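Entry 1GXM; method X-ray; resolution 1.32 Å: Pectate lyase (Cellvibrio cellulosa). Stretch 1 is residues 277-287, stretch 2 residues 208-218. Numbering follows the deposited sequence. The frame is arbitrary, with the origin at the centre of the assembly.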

ATOM      1  N   TRP A 277      -4.573  -7.695  15.613  1.00  7.98           N
ATOM      2  CA  TRP A 277      -3.319  -6.999  15.393  1.00  8.21           C
ATOM      3  C   TRP A 277      -3.515  -5.539  15.696  1.00  8.45           C
ATOM      4  O   TRP A 277      -4.573  -4.970  15.453  1.00  9.04           O
ATOM      5  CB  TRP A 277      -2.834  -7.175  13.940  1.00  8.48           C
ATOM      6  CG  TRP A 277      -2.341  -8.554  13.688  1.00  8.36           C
ATOM      7  CD1 TRP A 277      -1.056  -8.983  13.745  1.00  9.79           C
ATOM      8  CD2 TRP A 277      -3.143  -9.716  13.411  1.00  8.07           C
ATOM      9  NE1 TRP A 277      -0.995 -10.333  13.505  1.00  8.47           N
ATOM     10  CE2 TRP A 277      -2.262 -10.803  13.282  1.00  8.34           C
ATOM     11  CE3 TRP A 277      -4.504  -9.936  13.205  1.00  8.73           C
ATOM     12  CZ2 TRP A 277      -2.692 -12.080  12.995  1.00  9.51           C
ATOM     13  CZ3 TRP A 277      -4.927 -11.208  12.904  1.00 10.50           C
ATOM     14  CH2 TRP A 277      -4.023 -12.266  12.803  1.00 10.70           C
ATOM     15  N   TYR A 278      -2.480  -4.925  16.249  1.00  7.86           N
ATOM     16  CA  TYR A 278      -2.472  -3.497  16.429  1.00  7.49           C
ATOM     17  C   TYR A 278      -2.095  -2.783  15.144  1.00  7.39           C
ATOM     18  O   TYR A 278      -1.357  -3.302  14.307  1.00  7.71           O
ATOM     19  CB  TYR A 278      -1.499  -3.097  17.524  1.00  7.32           C
ATOM     20  CG  TYR A 278      -1.932  -3.551  18.893  1.00  8.38           C
ATOM     21  CD1 TYR A 278      -1.593  -4.803  19.376  1.00  9.26           C
ATOM     22  CD2 TYR A 278      -2.692  -2.730  19.700  1.00  8.92           C
ATOM     23  CE1 TYR A 278      -2.001  -5.208  20.634  1.00  9.78           C
ATOM     24  CE2 TYR A 278      -3.113  -3.134  20.950  1.00 10.30           C
ATOM     25  CZ  TYR A 278      -2.755  -4.363  21.412  1.00 10.76           C
ATOM     26  OH  TYR A 278      -3.179  -4.745  22.662  1.00 13.94           O
ATOM     27  N   ARG A 279      -2.586  -1.567  15.000  1.00  7.56           N
ATOM     28  CA  ARG A 279      -2.158  -0.733  13.897  1.00  7.22           C
ATOM     29  C   ARG A 279      -0.708  -0.276  14.041  1.00  7.35           C
ATOM     30  O   ARG A 279      -0.003  -0.140  13.032  1.00  7.43           O
ATOM     31  CB  ARG A 279      -3.076   0.461  13.778  1.00  7.40           C
ATOM     32  CG  ARG A 279      -2.880   1.278  12.538  1.00  9.65           C
ATOM     33  CD  ARG A 279      -4.091   2.032  12.215  1.00 13.70           C
ATOM     34  NE  ARG A 279      -3.999   2.757  10.967  1.00 15.42           N
ATOM     35  CZ  ARG A 279      -5.022   3.346  10.411  1.00 15.68           C
ATOM     36  NH1 ARG A 279      -6.191   3.305  11.002  1.00 13.71           N
ATOM     37  NH2 ARG A 279      -4.875   3.989   9.271  1.00 16.56           N
ATOM     38  N   PHE A 280      -0.294  -0.042  15.277  1.00  7.06           N
ATOM     39  CA  PHE A 280       1.039   0.461  15.589  1.00  6.80           C
ATOM     40  C   PHE A 280       1.682  -0.401  16.646  1.00  6.54           C
ATOM     41  O   PHE A 280       1.097  -0.625  17.698  1.00  7.28           O
ATOM     42  CB  PHE A 280       0.958   1.880  16.125  1.00  7.17           C
ATOM     43  CG  PHE A 280       0.232   2.830  15.223  1.00  7.62           C
ATOM     44  CD1 PHE A 280       0.865   3.396  14.129  1.00  8.29           C
ATOM     45  CD2 PHE A 280      -1.085   3.154  15.469  1.00  7.99           C
ATOM     46  CE1 PHE A 280       0.180   4.238  13.300  1.00  8.79           C
ATOM     47  CE2 PHE A 280      -1.768   3.997  14.643  1.00  8.51           C
ATOM     48  CZ  PHE A 280      -1.125   4.564  13.563  1.00  8.70           C
ATOM     49  N   TYR A 281       2.899  -0.842  16.373  1.00  6.92           N
ATOM     50  CA  TYR A 281       3.714  -1.546  17.342  1.00  7.05           C
ATOM     51  C   TYR A 281       4.997  -0.784  17.584  1.00  7.32           C
ATOM     52  O   TYR A 281       5.609  -0.252  16.666  1.00  7.42           O
ATOM     53  CB  TYR A 281       4.127  -2.911  16.828  1.00  7.23           C
ATOM     54  CG  TYR A 281       3.007  -3.883  16.727  1.00  7.39           C
ATOM     55  CD1 TYR A 281       2.202  -3.917  15.616  1.00  7.15           C
ATOM     56  CD2 TYR A 281       2.740  -4.756  17.765  1.00  7.45           C
ATOM     57  CE1 TYR A 281       1.181  -4.826  15.512  1.00  7.80           C
ATOM     58  CE2 TYR A 281       1.712  -5.654  17.684  1.00  7.63           C
ATOM     59  CZ  TYR A 281       0.932  -5.703  16.554  1.00  7.27           C
ATOM     60  OH  TYR A 281      -0.113  -6.596  16.435  1.00  9.09           O
ATOM     61  N   ASP A 282       5.442  -0.785  18.823  1.00  7.44           N
ATOM     62  CA  ASP A 282       6.708  -0.157  19.140  1.00  8.22           C
ATOM     63  C   ASP A 282       7.842  -0.862  18.397  1.00  8.70           C
ATOM     64  O   ASP A 282       7.932  -2.093  18.408  1.00  8.89           O
ATOM     65  CB  ASP A 282       6.940  -0.185  20.639  1.00  9.00           C
ATOM     66  CG  ASP A 282       8.202   0.497  21.035  1.00 10.42           C
ATOM     67  OD1 ASP A 282       9.281  -0.153  21.039  1.00 11.14           O
ATOM     68  OD2 ASP A 282       8.200   1.686  21.321  1.00 12.22           O
ATOM     69  N   LEU A 283       8.729  -0.078  17.793  1.00  8.68           N
ATOM     70  CA  LEU A 283       9.792  -0.601  16.959  1.00  8.97           C
ATOM     71  C   LEU A 283      10.663  -1.603  17.689  1.00  9.65           C
ATOM     72  O   LEU A 283      11.104  -2.560  17.103  1.00 10.44           O
ATOM     73  CB  LEU A 283      10.648   0.546  16.444  1.00  9.04           C
ATOM     74  CG  LEU A 283       9.978   1.372  15.362  1.00  9.11           C
ATOM     75  CD1 LEU A 283      10.766   2.627  15.141  1.00 10.41           C
ATOM     76  CD2 LEU A 283       9.853   0.625  14.042  1.00  9.33           C
ATOM     77  N   ASN A 284      10.919  -1.359  18.959  1.00 10.34           N
ATOM     78  CA  ASN A 284      11.868  -2.174  19.693  1.00 11.48           C
ATOM     79  C   ASN A 284      11.219  -3.211  20.598  1.00 11.28           C
ATOM     80  O   ASN A 284      11.753  -4.311  20.702  1.00 13.72           O
ATOM     81  CB  ASN A 284      12.845  -1.300  20.470  1.00 12.45           C
ATOM     82  CG  ASN A 284      13.788  -0.552  19.564  1.00 17.00           C
ATOM     83  OD1 ASN A 284      14.332  -1.127  18.641  1.00 21.71           O
ATOM     84  ND2 ASN A 284      13.965   0.730  19.813  1.00 20.38           N
ATOM     85  N   THR A 285      10.119  -2.897  21.264  1.00 10.68           N
ATOM     86  CA  THR A 285       9.491  -3.858  22.175  1.00 10.76           C
ATOM     87  C   THR A 285       8.420  -4.701  21.519  1.00  9.81           C
ATOM     88  O   THR A 285       7.939  -5.682  22.097  1.00 10.56           O
ATOM     89  CB  THR A 285       8.802  -3.180  23.337  1.00 11.25           C
ATOM     90  OG1 THR A 285       7.743  -2.354  22.834  1.00 11.62           O
ATOM     91  CG2 THR A 285       9.749  -2.280  24.120  1.00 12.92           C
ATOM     92  N   ASN A 286       7.950  -4.265  20.363  1.00  9.63           N
ATOM     93  CA  ASN A 286       6.857  -4.931  19.673  1.00  9.56           C
ATOM     94  C   ASN A 286       5.540  -4.841  20.439  1.00  9.02           C
ATOM     95  O   ASN A 286       4.647  -5.641  20.217  1.00 10.36           O
ATOM     96  CB  ASN A 286       7.180  -6.387  19.330  1.00 10.53           C
ATOM     97  CG  ASN A 286       6.672  -6.756  17.976  1.00 10.32           C
ATOM     98  OD1 ASN A 286       7.148  -6.217  16.989  1.00 10.69           O
ATOM     99  ND2 ASN A 286       5.709  -7.673  17.897  1.00 11.05           N
ATOM    100  N   ARG A 287       5.417  -3.852  21.313  1.00  9.68           N
ATOM    101  CA  ARG A 287       4.182  -3.615  22.046  1.00 10.36           C
ATOM    102  C   ARG A 287       3.242  -2.760  21.231  1.00  9.18           C
ATOM    103  O   ARG A 287       3.629  -1.706  20.721  1.00  9.43           O
ATOM    104  CB  ARG A 287       4.468  -2.907  23.358  1.00 11.74           C
ATOM    105  CG  ARG A 287       3.328  -2.923  24.328  1.00 14.47           C
ATOM    106  CD  ARG A 287       3.701  -2.509  25.737  1.00 16.41           C
ATOM    107  NE  ARG A 287       2.503  -2.510  26.561  1.00 18.05           N
ATOM    108  CZ  ARG A 287       2.410  -1.916  27.726  1.00 18.63           C
ATOM    109  NH1 ARG A 287       3.448  -1.271  28.205  1.00 19.10           N
ATOM    110  NH2 ARG A 287       1.272  -1.976  28.404  1.00 22.22           N
TER
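Stretch 2 (208-218) AYELESLSGSE

How does stretch 2 run along stretch 1? It lies antiparallel, as a short strand, L214-S215, beside F280-Y281. L214 and Y281 form the hydrogen-bonded pair: L214 N donates to Y281 O at 2.8 Å, and Y281 N to L214 O at 2.9 Å. F280 and S215 are the non-hydrogen-bonded pair, their CA atoms 5.1 Å apart. Beyond it, G216 N donates to R279 O at 3.1 Å, and the backbone of 216-218 turns to helical angles.

Where does the F280 ring go? With chi1 at -55° (m), it leaves the sheet on the face shared with S215 and reaches the loop before the strand. Its CZ lies 4.2 Å from E210 CG, and S213 OG meets the ring edge, 3.4 Å from CD1. S213 is in the p rotamer, which lets OG donate to L211 O at 2.8 Å within its own loop.

What covers L214 on the other face? L214 is m,t, with its CB 4.0 Å from Y281 CB. L283, also m,t, brings CD2 to 3.8 Å from L214 CD2, although its CA-to-CB bond points sideways. N286 OD1 comes within 3.5 Å of L214 CD1. The Y281 ring, chi1 m, extends past G216, CE1 to CA 4.3 Å; its OH accepts a bond from Y278 N at 2.9 Å. A CB on G216 would lie 2.0 Å from Y278 O, a clash.

How does R279 keep contact when its CA-to-CB bond points away? Its chi1 to chi3 are all t, so the chain is extended, and CG passes 3.7 Å from S217 OG. Water 4 accepts from R279 NE at 3.2 Å and lies 2.7 Å from S217 OG. Water 1 donates to E210 OE2 at 2.6 Å and accepts a weak bond from R279 NH2 at 3.0 Å.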

ATOM      1  N   ALA A 208      -0.296  13.573  13.347  1.00  9.50           N
ATOM      2  CA  ALA A 208       0.107  13.676  14.746  1.00  9.25           C
ATOM      3  C   ALA A 208       0.020  12.348  15.483  1.00  9.43           C
ATOM      4  O   ALA A 208       0.842  12.057  16.341  1.00  9.90           O
ATOM      5  CB  ALA A 208      -0.723  14.703  15.462  1.00 10.20           C
ATOM      6  N   TYR A 209      -0.982  11.564  15.127  1.00  9.15           N
ATOM      7  CA  TYR A 209      -1.304  10.331  15.837  1.00  9.11           C
ATOM      8  C   TYR A 209      -0.729   9.120  15.129  1.00  8.97           C
ATOM      9  O   TYR A 209      -1.078   7.996  15.461  1.00  8.58           O
ATOM     10  CB  TYR A 209      -2.842  10.205  16.004  1.00 10.08           C
ATOM     11  CG  TYR A 209      -3.576  10.586  14.749  1.00 10.84           C
ATOM     12  CD1 TYR A 209      -3.790   9.674  13.721  1.00 11.33           C
ATOM     13  CD2 TYR A 209      -4.021  11.903  14.561  1.00 11.67           C
ATOM     14  CE1 TYR A 209      -4.424  10.062  12.534  1.00 12.99           C
ATOM     15  CE2 TYR A 209      -4.634  12.280  13.388  1.00 12.72           C
ATOM     16  CZ  TYR A 209      -4.822  11.366  12.376  1.00 13.08           C
ATOM     17  OH  TYR A 209      -5.460  11.749  11.215  1.00 16.51           O
ATOM     18  N   GLU A 210       0.156   9.346  14.156  1.00  8.36           N
ATOM     19  CA  GLU A 210       0.786   8.298  13.362  1.00  8.59           C
ATOM     20  C   GLU A 210       2.283   8.323  13.614  1.00  8.08           C
ATOM     21  O   GLU A 210       3.011   9.045  12.978  1.00  8.85           O
ATOM     22  CB  GLU A 210       0.459   8.499  11.891  1.00  8.27           C
ATOM     23  CG  GLU A 210      -1.019   8.268  11.652  1.00  9.72           C
ATOM     24  CD  GLU A 210      -1.503   8.620  10.280  1.00 10.36           C
ATOM     25  OE1 GLU A 210      -0.951   9.525   9.633  1.00 10.80           O
ATOM     26  OE2 GLU A 210      -2.470   7.981   9.835  1.00 12.33           O
ATOM     27  N   LEU A 211       2.722   7.542  14.582  1.00  7.87           N
ATOM     28  CA  LEU A 211       4.077   7.631  15.077  1.00  7.79           C
ATOM     29  C   LEU A 211       4.955   6.577  14.441  1.00  7.47           C
ATOM     30  O   LEU A 211       4.502   5.648  13.807  1.00  7.94           O
ATOM     31  CB  LEU A 211       4.061   7.491  16.588  1.00  7.98           C
ATOM     32  CG  LEU A 211       3.159   8.442  17.356  1.00  9.07           C
ATOM     33  CD1 LEU A 211       3.387   8.257  18.833  1.00  9.65           C
ATOM     34  CD2 LEU A 211       3.461   9.879  17.003  1.00 10.06           C
ATOM     35  N   GLU A 212       6.239   6.707  14.689  1.00  8.13           N
ATOM     36  CA  GLU A 212       7.206   5.712  14.268  1.00  8.19           C
ATOM     37  C   GLU A 212       6.877   4.399  14.949  1.00  7.91           C
ATOM     38  O   GLU A 212       6.677   4.346  16.149  1.00  8.53           O
ATOM     39  CB  GLU A 212       8.632   6.124  14.642  1.00  8.35           C
ATOM     40  CG  GLU A 212       9.020   7.550  14.224  1.00 10.02           C
ATOM     41  CD  GLU A 212       8.739   8.603  15.302  1.00 12.02           C
ATOM     42  OE1 GLU A 212       7.721   8.528  16.042  1.00 10.87           O
ATOM     43  OE2 GLU A 212       9.548   9.549  15.440  1.00 15.25           O
ATOM     44  N   SER A 213       6.857   3.346  14.154  1.00  7.73           N
ATOM     45  CA  SER A 213       6.254   2.106  14.568  1.00  7.46           C
ATOM     46  C   SER A 213       6.398   1.068  13.502  1.00  7.27           C
ATOM     47  O   SER A 213       6.735   1.380  12.366  1.00  7.99           O
ATOM     48  CB  SER A 213       4.775   2.320  14.819  1.00  7.67           C
ATOM     49  OG  SER A 213       4.167   2.900  13.689  1.00  8.50           O
ATOM     50  N   LEU A 214       6.150  -0.180  13.871  1.00  7.55           N
ATOM     51  CA  LEU A 214       5.793  -1.185  12.868  1.00  7.56           C
ATOM     52  C   LEU A 214       4.307  -1.110  12.618  1.00  7.39           C
ATOM     53  O   LEU A 214       3.495  -1.030  13.546  1.00  8.02           O
ATOM     54  CB  LEU A 214       6.156  -2.576  13.346  1.00  7.95           C
ATOM     55  CG  LEU A 214       7.637  -2.750  13.652  1.00  8.09           C
ATOM     56  CD1 LEU A 214       7.868  -4.132  14.210  1.00  8.78           C
ATOM     57  CD2 LEU A 214       8.472  -2.539  12.434  1.00  9.25           C
ATOM     58  N   SER A 215       3.953  -1.137  11.348  1.00  7.45           N
ATOM     59  CA  SER A 215       2.566  -1.004  10.934  1.00  7.19           C
ATOM     60  C   SER A 215       1.928  -2.358  10.743  1.00  7.94           C
ATOM     61  O   SER A 215       2.261  -3.097   9.826  1.00  8.24           O
ATOM     62  CB  SER A 215       2.457  -0.249   9.619  1.00  8.36           C
ATOM     63  OG  SER A 215       1.096  -0.143   9.211  1.00  8.34           O
ATOM     64  N   GLY A 216       0.968  -2.671  11.597  1.00  7.85           N
ATOM     65  CA  GLY A 216       0.199  -3.880  11.433  1.00  7.95           C
ATOM     66  C   GLY A 216      -0.682  -3.825  10.206  1.00  8.62           C
ATOM     67  O   GLY A 216      -0.949  -4.845   9.597  1.00  9.58           O
ATOM     68  N   SER A 217      -1.150  -2.636   9.850  1.00  8.55           N
ATOM     69  CA  SER A 217      -2.071  -2.466   8.733  1.00  9.31           C
ATOM     70  C   SER A 217      -1.374  -2.465   7.388  1.00  9.79           C
ATOM     71  O   SER A 217      -1.820  -3.112   6.466  1.00 11.86           O
ATOM     72  CB  SER A 217      -2.843  -1.165   8.901  1.00 10.08           C
ATOM     73  OG  SER A 217      -1.953  -0.112   9.206  1.00 11.02           O
ATOM     74  N   GLU A 218      -0.280  -1.740   7.263  1.00  8.48           N
ATOM     75  CA  GLU A 218       0.321  -1.528   5.944  1.00  8.55           C
ATOM     76  C   GLU A 218       1.321  -2.588   5.571  1.00  8.22           C
ATOM     77  O   GLU A 218       1.643  -2.740   4.400  1.00  9.20           O
ATOM     78  CB  GLU A 218       0.976  -0.143   5.835  1.00  9.11           C
ATOM     79  CG  GLU A 218       0.072   1.006   6.229  1.00 10.45           C
ATOM     80  CD  GLU A 218      -1.189   1.136   5.404  1.00 12.03           C
ATOM     81  OE1 GLU A 218      -1.355   0.457   4.381  1.00 13.30           O
ATOM     82  OE2 GLU A 218      -2.009   1.973   5.787  1.00 15.07           O
TER
HETATM   83  O   HOH W   1      -2.960   6.042   8.144  1.00 24.63           O
HETATM   84  O   HOH W   2       8.047   2.751  18.011  1.00  9.90           O
HETATM   85  O   HOH W   3       0.472   1.802  11.019  1.00  7.59           O
HETATM   86  O   HOH W   4      -2.289   2.379   8.322  1.00 18.63           O